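Local coordinates for protein endoglycosidase (Bacteroides thetaiotaomicron, PDB 6Q64) that probably hydrolyses O-glycosidic bonds of complex N-glycans as a family 18 glycoside hydrolase, at residues Thr68-Gly73 and Ser97-Ser102; Glu164-Tyr169 and Gln214-Thr219; Ser259-Val264 and Thr296-Val301. The protein carries 1 engineered substitution. One frame throughout, in Å; residues are numbered along the deposited sequence.

Contact 1 of 3, residues Thr68-Gly73 and Ser97-Ser102; sequences TPHVKG and SVDFVS
His70 and Asp99 meet tip to tip where strands 72-76 and 100-102, the first and second of the TIM barrel, come together and close the eight-stranded ring. His70 NE2 donates to Asp99 OD2 at 2.8 Å. The oxygen lies in the imidazole plane, whereas the nitrogen stands above the carboxylate plane, the two planes being turned 43° apart. Gly73 N binds the same OD2 at 3.0 Å, on its anti lone pair, so two donors grip this one oxygen. The Lys72 side chain crosses that of Asp99 at about a right angle, its CB 3.5 Å from Asp99 OD2. The backbones add a bond from Asp99 N to Gly73 O at 2.8 Å, and Phe100 N reaches the same carbonyl weakly. One shell out, Arg66 forms a salt bridge with Asp99 OD1, giving the buried carboxylate a cationic partner. An alanine in place of Asp99 would probably leave His70 NE2 and Gly73 N without their shared acceptor and Arg66 without its mate. Both ring nitrogens face acceptors, Asp99 OD2 and Thr68 O, a setting that would probably favour the protonated imidazole. Chi1 of His70 (66°) puts CG between the backbone N and carbonyl carbon, and the bond from His70 ND1 to Thr68 O, 3.0 Å long and near the ring plane, helps hold the ring's rotation.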
ATOM      1  N   THR A  68      -9.881  13.333   6.074  1.00 87.67           N
ATOM      2  CA  THR A  68      -9.056  14.558   6.139  1.00 84.19           C
ATOM      3  C   THR A  68      -7.724  14.238   5.472  1.00 83.69           C
ATOM      4  O   THR A  68      -7.432  13.065   5.244  1.00 75.32           O
ATOM      5  CB  THR A  68      -8.859  15.042   7.577  1.00 84.08           C
ATOM      6  OG1 THR A  68      -7.868  14.194   8.178  1.00 84.32           O
ATOM      7  CG2 THR A  68     -10.157  15.077   8.351  1.00 88.54           C
ATOM      8  N   PRO A  69      -6.912  15.267   5.113  1.00 87.22           N
ATOM      9  CA  PRO A  69      -5.612  15.066   4.490  1.00 81.96           C
ATOM     10  C   PRO A  69      -4.526  15.157   5.576  1.00 73.13           C
ATOM     11  O   PRO A  69      -4.509  16.070   6.386  1.00 62.38           O
ATOM     12  CB  PRO A  69      -5.639  16.207   3.469  1.00 83.02           C
ATOM     13  CG  PRO A  69      -6.285  17.356   4.230  1.00 86.42           C
ATOM     14  CD  PRO A  69      -7.193  16.711   5.261  1.00 89.83           C
ATOM     15  N   HIS A  70      -3.660  14.150   5.584  1.00 66.62           N
ATOM     16  CA  HIS A  70      -2.767  13.811   6.712  1.00 61.08           C
ATOM     17  C   HIS A  70      -1.657  12.928   6.168  1.00 60.52           C
ATOM     18  O   HIS A  70      -1.772  12.519   5.026  1.00 61.36           O
ATOM     19  CB  HIS A  70      -3.553  13.123   7.836  1.00 62.36           C
ATOM     20  CG  HIS A  70      -4.113  11.791   7.490  1.00 61.21           C
ATOM     21  ND1 HIS A  70      -5.352  11.653   6.882  1.00 63.98           N
ATOM     22  CD2 HIS A  70      -3.625  10.544   7.688  1.00 62.13           C
ATOM     23  CE1 HIS A  70      -5.576  10.367   6.652  1.00 64.72           C
ATOM     24  NE2 HIS A  70      -4.539   9.657   7.171  1.00 64.84           N
ATOM     25  N   VAL A  71      -0.608  12.669   6.947  1.00 61.13           N
ATOM     26  CA  VAL A  71       0.382  11.632   6.563  1.00 58.98           C
ATOM     27  C   VAL A  71      -0.291  10.275   6.753  1.00 63.10           C
ATOM     28  O   VAL A  71      -0.460   9.877   7.898  1.00 73.97           O
ATOM     29  CB  VAL A  71       1.642  11.716   7.408  1.00 57.32           C
ATOM     30  CG1 VAL A  71       2.589  10.621   7.004  1.00 58.07           C
ATOM     31  CG2 VAL A  71       2.289  13.072   7.320  1.00 58.61           C
ATOM     32  N   LYS A  72      -0.730   9.648   5.669  1.00 61.79           N
ATOM     33  CA  LYS A  72      -1.331   8.307   5.670  1.00 61.33           C
ATOM     34  C   LYS A  72      -0.329   7.320   6.243  1.00 66.23           C
ATOM     35  O   LYS A  72       0.888   7.569   6.154  1.00 68.10           O
ATOM     36  CB  LYS A  72      -1.769   7.902   4.269  1.00 63.60           C
ATOM     37  CG  LYS A  72      -3.090   8.536   3.868  1.00 65.82           C
ATOM     38  CD  LYS A  72      -3.584   8.114   2.511  1.00 67.85           C
ATOM     39  CE  LYS A  72      -4.777   8.954   2.109  1.00 72.95           C
ATOM     40  NZ  LYS A  72      -5.460   8.352   0.942  1.00 77.63           N
ATOM     41  N   GLY A  73      -0.852   6.278   6.888  1.00 67.88           N
ATOM     42  CA  GLY A  73      -0.050   5.164   7.410  1.00 63.23           C
ATOM     43  C   GLY A  73      -0.395   3.941   6.611  1.00 62.28           C
ATOM     44  O   GLY A  73      -1.600   3.717   6.408  1.00 70.12           O
ATOM     45  N   SER A  97      -4.248   4.562  13.430  1.00 63.12           N
ATOM     46  CA  SER A  97      -3.694   5.589  12.514  1.00 64.13           C
ATOM     47  C   SER A  97      -3.304   4.969  11.159  1.00 68.87           C
ATOM     48  O   SER A  97      -2.932   5.719  10.256  1.00 77.38           O
ATOM     49  CB  SER A  97      -2.466   6.209  13.155  1.00 64.02           C
ATOM     50  OG  SER A  97      -1.532   5.183  13.547  1.00 63.76           O
ATOM     51  N   VAL A  98      -3.301   3.647  11.021  1.00 66.73           N
ATOM     52  CA  VAL A  98      -3.079   2.992   9.704  1.00 65.72           C
ATOM     53  C   VAL A  98      -4.304   3.214   8.817  1.00 67.81           C
ATOM     54  O   VAL A  98      -5.376   2.804   9.222  1.00 69.74           O
ATOM     55  CB  VAL A  98      -2.804   1.500   9.894  1.00 66.23           C
ATOM     56  CG1 VAL A  98      -3.075   0.735   8.631  1.00 68.63           C
ATOM     57  CG2 VAL A  98      -1.378   1.258  10.363  1.00 69.18           C
ATOM     58  N   ASP A  99      -4.120   3.769   7.611  1.00 75.20           N
ATOM     59  CA  ASP A  99      -5.220   4.118   6.666  1.00 70.77           C
ATOM     60  C   ASP A  99      -5.534   2.957   5.741  1.00 67.46           C
ATOM     61  O   ASP A  99      -6.736   2.710   5.511  1.00 71.97           O
ATOM     62  CB  ASP A  99      -4.855   5.318   5.816  1.00 69.77           C
ATOM     63  CG  ASP A  99      -4.816   6.538   6.697  1.00 70.18           C
ATOM     64  OD1 ASP A  99      -5.894   6.973   7.103  1.00 76.43           O
ATOM     65  OD2 ASP A  99      -3.718   6.973   7.025  1.00 70.59           O
ATOM     66  N   PHE A 100      -4.504   2.279   5.243  1.00 64.30           N
ATOM     67  CA  PHE A 100      -4.694   1.101   4.361  1.00 70.15           C
ATOM     68  C   PHE A 100      -3.444   0.221   4.371  1.00 68.25           C
ATOM     69  O   PHE A 100      -2.395   0.620   4.859  1.00 66.89           O
ATOM     70  CB  PHE A 100      -5.059   1.539   2.934  1.00 74.19           C
ATOM     71  CG  PHE A 100      -3.919   2.059   2.092  1.00 72.52           C
ATOM     72  CD1 PHE A 100      -3.418   3.336   2.282  1.00 74.97           C
ATOM     73  CD2 PHE A 100      -3.351   1.272   1.102  1.00 73.17           C
ATOM     74  CE1 PHE A 100      -2.376   3.813   1.496  1.00 77.74           C
ATOM     75  CE2 PHE A 100      -2.301   1.747   0.325  1.00 76.36           C
ATOM     76  CZ  PHE A 100      -1.822   3.021   0.512  1.00 74.31           C
ATOM     77  N   VAL A 101      -3.544  -0.941   3.749  1.00 67.32           N
ATOM     78  CA  VAL A 101      -2.493  -1.964   3.888  1.00 69.90           C
ATOM     79  C   VAL A 101      -2.500  -2.815   2.623  1.00 71.73           C
ATOM     80  O   VAL A 101      -3.568  -2.964   1.967  1.00 74.92           O
ATOM     81  CB  VAL A 101      -2.806  -2.734   5.189  1.00 76.50           C
ATOM     82  CG1 VAL A 101      -2.803  -4.240   5.045  1.00 77.23           C
ATOM     83  CG2 VAL A 101      -1.922  -2.292   6.354  1.00 75.68           C
ATOM     84  N   SER A 102      -1.327  -3.320   2.282  1.00 72.90           N
ATOM     85  CA  SER A 102      -1.138  -4.323   1.216  1.00 79.87           C
ATOM     86  C   SER A 102      -0.820  -5.664   1.862  1.00 82.41           C
ATOM     87  O   SER A 102       0.083  -5.696   2.722  1.00 85.37           O
ATOM     88  CB  SER A 102      -0.070  -3.884   0.267  1.00 81.80           C
ATOM     89  OG  SER A 102      -0.610  -2.956  -0.665  1.00 87.39           O
TER

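Contact 2 of 3, residues Glu164-Tyr169 and Gln214-Thr219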
ATOM      1  N   GLU A 164      -6.645  -8.434 -25.625  1.00118.24           N
ATOM      2  CA  GLU A 164      -7.933  -8.897 -25.027  1.00120.64           C
ATOM      3  C   GLU A 164      -7.612  -9.741 -23.776  1.00117.08           C
ATOM      4  O   GLU A 164      -8.471  -9.808 -22.860  1.00114.48           O
ATOM      5  CB  GLU A 164      -8.814  -9.640 -26.039  1.00126.38           C
ATOM      6  CG  GLU A 164      -9.516  -8.729 -27.040  1.00129.08           C
ATOM      7  CD  GLU A 164     -10.035  -7.412 -26.493  1.00127.43           C
ATOM      8  OE1 GLU A 164     -11.094  -7.410 -25.845  1.00126.00           O
ATOM      9  OE2 GLU A 164      -9.357  -6.393 -26.700  1.00130.04           O
ATOM     10  N   GLY A 165      -6.409 -10.344 -23.753  1.00115.67           N
ATOM     11  CA  GLY A 165      -5.864 -11.184 -22.668  1.00114.70           C
ATOM     12  C   GLY A 165      -5.337 -10.354 -21.508  1.00111.71           C
ATOM     13  O   GLY A 165      -5.441 -10.792 -20.342  1.00113.70           O
ATOM     14  N   VAL A 166      -4.778  -9.181 -21.790  1.00108.42           N
ATOM     15  CA  VAL A 166      -4.424  -8.195 -20.733  1.00100.72           C
ATOM     16  C   VAL A 166      -5.745  -7.679 -20.171  1.00101.11           C
ATOM     17  O   VAL A 166      -5.921  -7.758 -18.945  1.00103.29           O
ATOM     18  CB  VAL A 166      -3.500  -7.079 -21.250  1.00 96.90           C
ATOM     19  CG1 VAL A 166      -3.118  -6.098 -20.171  1.00 93.96           C
ATOM     20  CG2 VAL A 166      -2.223  -7.652 -21.830  1.00101.16           C
ATOM     21  N   LYS A 167      -6.664  -7.245 -21.035  1.00103.92           N
ATOM     22  CA  LYS A 167      -8.038  -6.826 -20.630  1.00108.03           C
ATOM     23  C   LYS A 167      -8.683  -7.925 -19.762  1.00110.44           C
ATOM     24  O   LYS A 167      -9.376  -7.580 -18.765  1.00107.18           O
ATOM     25  CB  LYS A 167      -8.888  -6.503 -21.867  1.00112.43           C
ATOM     26  CG  LYS A 167      -9.039  -5.019 -22.197  1.00112.25           C
ATOM     27  CD  LYS A 167      -9.288  -4.743 -23.672  1.00115.78           C
ATOM     28  CE  LYS A 167     -10.200  -3.564 -23.943  1.00113.98           C
ATOM     29  NZ  LYS A 167     -11.049  -3.850 -25.125  1.00117.78           N
ATOM     30  N   ALA A 168      -8.469  -9.194 -20.129  1.00112.82           N
ATOM     31  CA  ALA A 168      -9.004 -10.384 -19.428  1.00116.13           C
ATOM     32  C   ALA A 168      -8.284 -10.595 -18.082  1.00114.92           C
ATOM     33  O   ALA A 168      -8.991 -10.665 -17.067  1.00113.52           O
ATOM     34  CB  ALA A 168      -8.878 -11.582 -20.325  1.00120.07           C
ATOM     35  N   TYR A 169      -6.940 -10.661 -18.079  1.00112.35           N
ATOM     36  CA  TYR A 169      -6.064 -10.867 -16.889  1.00107.52           C
ATOM     37  C   TYR A 169      -6.354  -9.846 -15.794  1.00102.50           C
ATOM     38  O   TYR A 169      -6.293 -10.170 -14.612  1.00104.79           O
ATOM     39  CB  TYR A 169      -4.584 -10.705 -17.237  1.00107.98           C
ATOM     40  CG  TYR A 169      -3.664 -10.792 -16.042  1.00109.84           C
ATOM     41  CD1 TYR A 169      -3.701 -11.893 -15.203  1.00116.63           C
ATOM     42  CD2 TYR A 169      -2.738  -9.803 -15.754  1.00105.26           C
ATOM     43  CE1 TYR A 169      -2.867 -12.002 -14.104  1.00116.12           C
ATOM     44  CE2 TYR A 169      -1.876  -9.908 -14.674  1.00105.72           C
ATOM     45  CZ  TYR A 169      -1.953 -11.004 -13.830  1.00109.81           C
ATOM     46  OH  TYR A 169      -1.134 -11.149 -12.746  1.00112.03           O
ATOM     47  N   GLN A 214      -0.655   0.030 -20.223  1.00 84.94           N
ATOM     48  CA  GLN A 214      -1.572   1.154 -20.173  1.00 84.35           C
ATOM     49  C   GLN A 214      -3.013   0.638 -20.117  1.00 88.22           C
ATOM     50  O   GLN A 214      -3.813   1.183 -19.329  1.00 87.51           O
ATOM     51  CB  GLN A 214      -1.349   2.070 -21.380  1.00 82.69           C
ATOM     52  CG  GLN A 214      -2.452   3.100 -21.618  1.00 78.87           C
ATOM     53  CD  GLN A 214      -2.410   4.260 -20.630  1.00 75.78           C
ATOM     54  OE1 GLN A 214      -1.351   4.639 -20.115  1.00 76.98           O
ATOM     55  NE2 GLN A 214      -3.575   4.827 -20.382  1.00 71.44           N
ATOM     56  N   VAL A 215      -3.371  -0.344 -20.937  1.00 96.32           N
ATOM     57  CA  VAL A 215      -4.798  -0.800 -20.976  1.00107.44           C
ATOM     58  C   VAL A 215      -5.012  -1.777 -19.803  1.00103.22           C
ATOM     59  O   VAL A 215      -6.177  -1.977 -19.364  1.00 97.60           O
ATOM     60  CB  VAL A 215      -5.233  -1.325 -22.364  1.00114.06           C
ATOM     61  CG1 VAL A 215      -4.439  -2.537 -22.804  1.00117.88           C
ATOM     62  CG2 VAL A 215      -6.736  -1.593 -22.433  1.00116.73           C
ATOM     63  N   PHE A 216      -3.910  -2.270 -19.235  1.00 98.23           N
ATOM     64  CA  PHE A 216      -3.912  -3.032 -17.966  1.00 96.53           C
ATOM     65  C   PHE A 216      -4.513  -2.141 -16.876  1.00 92.17           C
ATOM     66  O   PHE A 216      -5.642  -2.377 -16.383  1.00 93.21           O
ATOM     67  CB  PHE A 216      -2.496  -3.498 -17.635  1.00 96.82           C
ATOM     68  CG  PHE A 216      -2.438  -4.318 -16.377  1.00101.83           C
ATOM     69  CD1 PHE A 216      -3.170  -5.492 -16.276  1.00103.44           C
ATOM     70  CD2 PHE A 216      -1.694  -3.898 -15.279  1.00103.29           C
ATOM     71  CE1 PHE A 216      -3.136  -6.248 -15.115  1.00103.61           C
ATOM     72  CE2 PHE A 216      -1.667  -4.651 -14.115  1.00 99.75           C
ATOM     73  CZ  PHE A 216      -2.386  -5.828 -14.040  1.00102.96           C
ATOM     74  N   ILE A 217      -3.770  -1.090 -16.558  1.00 87.16           N
ATOM     75  CA  ILE A 217      -4.136  -0.044 -15.564  1.00 82.68           C
ATOM     76  C   ILE A 217      -5.469   0.588 -15.952  1.00 82.69           C
ATOM     77  O   ILE A 217      -6.239   0.895 -15.060  1.00 84.69           O
ATOM     78  CB  ILE A 217      -3.026   1.011 -15.517  1.00 78.80           C
ATOM     79  CG1 ILE A 217      -1.731   0.430 -14.956  1.00 78.06           C
ATOM     80  CG2 ILE A 217      -3.476   2.239 -14.758  1.00 76.27           C
ATOM     81  CD1 ILE A 217      -0.556   1.329 -15.168  1.00 78.30           C
ATOM     82  N   GLU A 218      -5.702   0.811 -17.241  1.00 87.45           N
ATOM     83  CA  GLU A 218      -6.960   1.427 -17.729  1.00 91.13           C
ATOM     84  C   GLU A 218      -8.141   0.547 -17.293  1.00 91.38           C
ATOM     85  O   GLU A 218      -9.151   1.126 -16.836  1.00 89.12           O
ATOM     86  CB  GLU A 218      -6.908   1.616 -19.245  1.00 95.67           C
ATOM     87  CG  GLU A 218      -6.844   3.057 -19.707  1.00 96.32           C
ATOM     88  CD  GLU A 218      -6.766   3.194 -21.221  1.00102.32           C
ATOM     89  OE1 GLU A 218      -7.511   2.467 -21.929  1.00107.94           O
ATOM     90  OE2 GLU A 218      -5.935   3.997 -21.699  1.00103.11           O
ATOM     91  N   THR A 219      -8.000  -0.786 -17.409  1.00 93.03           N
ATOM     92  CA  THR A 219      -9.079  -1.781 -17.144  1.00 97.15           C
ATOM     93  C   THR A 219      -9.333  -1.924 -15.642  1.00 94.74           C
ATOM     94  O   THR A 219     -10.502  -2.019 -15.261  1.00 99.93           O
ATOM     95  CB  THR A 219      -8.775  -3.185 -17.674  1.00102.10           C
ATOM     96  OG1 THR A 219      -8.353  -3.133 -19.040  1.00103.98           O
ATOM     97  CG2 THR A 219      -9.987  -4.086 -17.558  1.00106.55           C
TER
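Two consecutive outer helices of the TIM barrel, 162-179 and 211-224, pack side by side through Val166, Lys167 and Tyr169 on one and Val215, Phe216 and Thr219 on the other. They follow the third and fourth strands and run in roughly the same direction, the short segments crossing at -36° with their axes 8.7 Å apart. Val166 lies across Phe216 at about a right angle, its CG1 branch 3.7 Å from Phe216 CB. Phe216 CG is anti to the backbone N (chi1 -178°), and the far rim of the ring reaches Tyr169. The two aromatic rings meet rim to rim, planes only 14° apart and neither over the other's face; Tyr169 CD2 is 3.6 Å from Phe216 CE1. The phenol tip leads on to the carbonyl of Asp140, which OH hydrogen-bonds, and Trp153 packs edge-to-face with the same ring. On the partly exposed side, the aliphatic part of Lys167 takes over: CG rests 3.7 Å from Thr219 OG1 and 4.1 Å from Val215 CG2. Lys167 NZ turns back to its own helix in a salt bridge with Glu164 OE2, long at 3.4 Å. No hydrogen bond joins the segments; their contact is largely apolar, resting on shape and burial.

Contact 3 of 3, residues Ser259-Val264 and Thr296-Val301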
ATOM      1  N   SER A 259      20.261   6.766   2.765  1.00 66.90           N
ATOM      2  CA  SER A 259      20.940   7.123   4.031  1.00 70.25           C
ATOM      3  C   SER A 259      20.843   8.618   4.357  1.00 71.11           C
ATOM      4  O   SER A 259      21.513   9.016   5.348  1.00 78.96           O
ATOM      5  CB  SER A 259      22.371   6.617   3.999  1.00 76.05           C
ATOM      6  OG  SER A 259      23.319   7.610   3.628  1.00 81.43           O
ATOM      7  N   SER A 260      20.075   9.413   3.580  1.00 74.33           N
ATOM      8  CA  SER A 260      19.972  10.912   3.660  1.00 70.73           C
ATOM      9  C   SER A 260      18.621  11.418   3.153  1.00 65.84           C
ATOM     10  O   SER A 260      18.065  10.823   2.215  1.00 63.33           O
ATOM     11  CB  SER A 260      21.063  11.598   2.891  1.00 74.52           C
ATOM     12  OG  SER A 260      20.813  11.548   1.490  1.00 74.68           O
ATOM     13  N   THR A 261      18.111  12.493   3.752  1.00 65.88           N
ATOM     14  CA  THR A 261      16.821  13.105   3.349  1.00 65.14           C
ATOM     15  C   THR A 261      16.879  13.368   1.853  1.00 65.77           C
ATOM     16  O   THR A 261      15.976  12.958   1.112  1.00 63.06           O
ATOM     17  CB  THR A 261      16.507  14.433   4.050  1.00 63.98           C
ATOM     18  OG1 THR A 261      16.463  14.268   5.471  1.00 64.04           O
ATOM     19  CG2 THR A 261      15.176  14.991   3.604  1.00 61.80           C
ATOM     20  N   SER A 262      17.952  14.000   1.412  1.00 72.06           N
ATOM     21  CA  SER A 262      17.952  14.558   0.044  1.00 74.09           C
ATOM     22  C   SER A 262      18.114  13.405  -0.955  1.00 69.10           C
ATOM     23  O   SER A 262      17.470  13.461  -2.006  1.00 75.30           O
ATOM     24  CB  SER A 262      18.891  15.739  -0.080  1.00 74.03           C
ATOM     25  OG  SER A 262      20.141  15.333  -0.559  1.00 83.79           O
ATOM     26  N   SER A 263      18.733  12.296  -0.571  1.00 71.35           N
ATOM     27  CA  SER A 263      18.772  11.071  -1.420  1.00 73.68           C
ATOM     28  C   SER A 263      17.383  10.430  -1.525  1.00 69.95           C
ATOM     29  O   SER A 263      17.129   9.728  -2.526  1.00 72.07           O
ATOM     30  CB  SER A 263      19.810  10.077  -0.980  1.00 76.91           C
ATOM     31  OG  SER A 263      19.461   9.471   0.254  1.00 83.51           O
ATOM     32  N   VAL A 264      16.478  10.708  -0.591  1.00 68.43           N
ATOM     33  CA  VAL A 264      15.092  10.148  -0.645  1.00 69.84           C
ATOM     34  C   VAL A 264      14.250  11.023  -1.569  1.00 66.96           C
ATOM     35  O   VAL A 264      13.546  10.475  -2.417  1.00 71.57           O
ATOM     36  CB  VAL A 264      14.458  10.052   0.753  1.00 70.09           C
ATOM     37  CG1 VAL A 264      13.047   9.477   0.725  1.00 68.68           C
ATOM     38  CG2 VAL A 264      15.336   9.233   1.666  1.00 75.02           C
ATOM     39  N   THR A 296      20.478   2.332  10.861  1.00 82.70           N
ATOM     40  CA  THR A 296      21.016   2.902  12.117  1.00 90.74           C
ATOM     41  C   THR A 296      21.915   4.098  11.815  1.00 96.04           C
ATOM     42  O   THR A 296      22.208   4.857  12.765  1.00103.36           O
ATOM     43  CB  THR A 296      21.758   1.794  12.858  1.00 90.24           C
ATOM     44  OG1 THR A 296      22.795   1.426  11.957  1.00 89.67           O
ATOM     45  CG2 THR A 296      20.872   0.607  13.156  1.00 87.47           C
ATOM     46  N   TYR A 297      22.319   4.217  10.544  1.00 95.67           N
ATOM     47  CA  TYR A 297      23.300   5.192  10.001  1.00 93.53           C
ATOM     48  C   TYR A 297      22.619   6.189   9.057  1.00 89.05           C
ATOM     49  O   TYR A 297      23.235   6.615   8.098  1.00 93.58           O
ATOM     50  CB  TYR A 297      24.392   4.453   9.228  1.00 95.32           C
ATOM     51  CG  TYR A 297      23.904   3.609   8.079  1.00 93.43           C
ATOM     52  CD1 TYR A 297      23.371   2.351   8.295  1.00 94.46           C
ATOM     53  CD2 TYR A 297      24.006   4.043   6.770  1.00 90.50           C
ATOM     54  CE1 TYR A 297      22.938   1.552   7.248  1.00 94.06           C
ATOM     55  CE2 TYR A 297      23.578   3.257   5.711  1.00 92.02           C
ATOM     56  CZ  TYR A 297      23.036   2.005   5.947  1.00 92.03           C
ATOM     57  OH  TYR A 297      22.610   1.216   4.914  1.00 89.23           O
ATOM     58  N   TYR A 298      21.368   6.544   9.312  1.00 87.95           N
ATOM     59  CA  TYR A 298      20.632   7.577   8.543  1.00 84.26           C
ATOM     60  C   TYR A 298      21.014   8.948   9.081  1.00 86.89           C
ATOM     61  O   TYR A 298      21.370   9.045  10.287  1.00 85.02           O
ATOM     62  CB  TYR A 298      19.120   7.418   8.663  1.00 82.48           C
ATOM     63  CG  TYR A 298      18.274   8.228   7.712  1.00 82.67           C
ATOM     64  CD1 TYR A 298      18.019   7.778   6.423  1.00 84.43           C
ATOM     65  CD2 TYR A 298      17.667   9.410   8.117  1.00 80.90           C
ATOM     66  CE1 TYR A 298      17.207   8.494   5.553  1.00 81.41           C
ATOM     67  CE2 TYR A 298      16.850  10.135   7.264  1.00 76.50           C
ATOM     68  CZ  TYR A 298      16.622   9.676   5.973  1.00 77.64           C
ATOM     69  OH  TYR A 298      15.790  10.338   5.120  1.00 68.86           O
ATOM     70  N   THR A 299      20.976   9.936   8.178  1.00 86.79           N
ATOM     71  CA  THR A 299      21.136  11.385   8.462  1.00 84.98           C
ATOM     72  C   THR A 299      19.903  12.124   7.956  1.00 83.43           C
ATOM     73  O   THR A 299      19.634  12.040   6.748  1.00 84.19           O
ATOM     74  CB  THR A 299      22.394  11.973   7.828  1.00 81.22           C
ATOM     75  OG1 THR A 299      23.376  10.929   7.880  1.00 83.43           O
ATOM     76  CG2 THR A 299      22.797  13.260   8.519  1.00 77.00           C
ATOM     77  N   SER A 300      19.176  12.755   8.880  1.00 82.83           N
ATOM     78  CA  SER A 300      17.963  13.564   8.615  1.00 78.46           C
ATOM     79  C   SER A 300      18.387  15.007   8.406  1.00 73.64           C
ATOM     80  O   SER A 300      19.379  15.430   8.995  1.00 70.38           O
ATOM     81  CB  SER A 300      16.944  13.484   9.735  1.00 75.82           C
ATOM     82  OG  SER A 300      15.807  14.297   9.464  1.00 67.31           O
ATOM     83  N   VAL A 301      17.548  15.726   7.686  1.00 73.62           N
ATOM     84  CA  VAL A 301      17.654  17.189   7.416  1.00 80.85           C
ATOM     85  C   VAL A 301      17.148  17.940   8.660  1.00 75.99           C
ATOM     86  O   VAL A 301      17.162  19.178   8.702  1.00 74.78           O
ATOM     87  CB  VAL A 301      16.862  17.479   6.121  1.00 76.54           C
ATOM     88  CG1 VAL A 301      15.381  17.671   6.404  1.00 74.91           C
ATOM     89  CG2 VAL A 301      17.456  18.622   5.341  1.00 79.91           C
TER
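Ser260 and Thr299 form a single beta bridge, CA atoms 5.0 Å apart, between backbones running the same way: Thr299 N donates to Ser259 O at 3.0 Å and Thr299 O takes a weak bond from Thr261 N. The same carbonyl also receives a CA-H...O contact from Ser260, CA to O 3.3 Å. Alongside the bridge, the Tyr298 ring lies against the backbone, Ser260 CA over one face, while Val264 CG2 comes up at the ring edge, near its plane and 3.7 Å from Tyr298 OH. Tyr298 OH lies 3.4 Å from Thr261 CA; its hydrogen bond goes to Asp315 OD2 of helix 311-317. Tyr297 reaches back to Ser259, whose CB is 4.0 Å from Tyr297 CE2. In the TIM barrel the contact joins two neighbouring strand-to-helix connections: Ser260 is the N-cap of helix 261-268, which follows the sixth strand, and 296-301 belongs to the long connection after the seventh. Ser263 OG, in the first turn, bonds back to the carbonyl of Ser260. Thr261 OG1, beside the backbone N and anti to the carbonyl carbon (chi1 -59°), accepts Val301 N at 2.9 Å along a bent path, 133° at the hydrogen, and also bonds Asp315 OD2. Val301 crosses Thr261 at about a right angle, Val301 CB 3.3 Å from Thr261 OG1 and CG1 beside the Thr261 methyl. The other oxygen of that carboxylate, Asp315 OD1, bonds Ser300 OG.

How the contacts relate
The three contacts follow one another along the chain without touching and join different layers of one TIM barrel. Contact 1 lies deepest, its centre about 9 Å from that of the chain, in the strand ring; contact 2 packs outer helices about 21 Å from the centre, and contact 3 joins strand-to-helix connections about 23 Å out. Centre to centre, contact 1 is about 28 Å from contact 2 and 23 Å from contact 3, which are themselves 39 Å apart. Contact 1 is linked to the probable active site: Ser102 OG hydrogen-bonds Asp186 OD2 on strand 184-189, within the family 18 DxxDxDxE motif, whose glutamate is engineered to glutamine here.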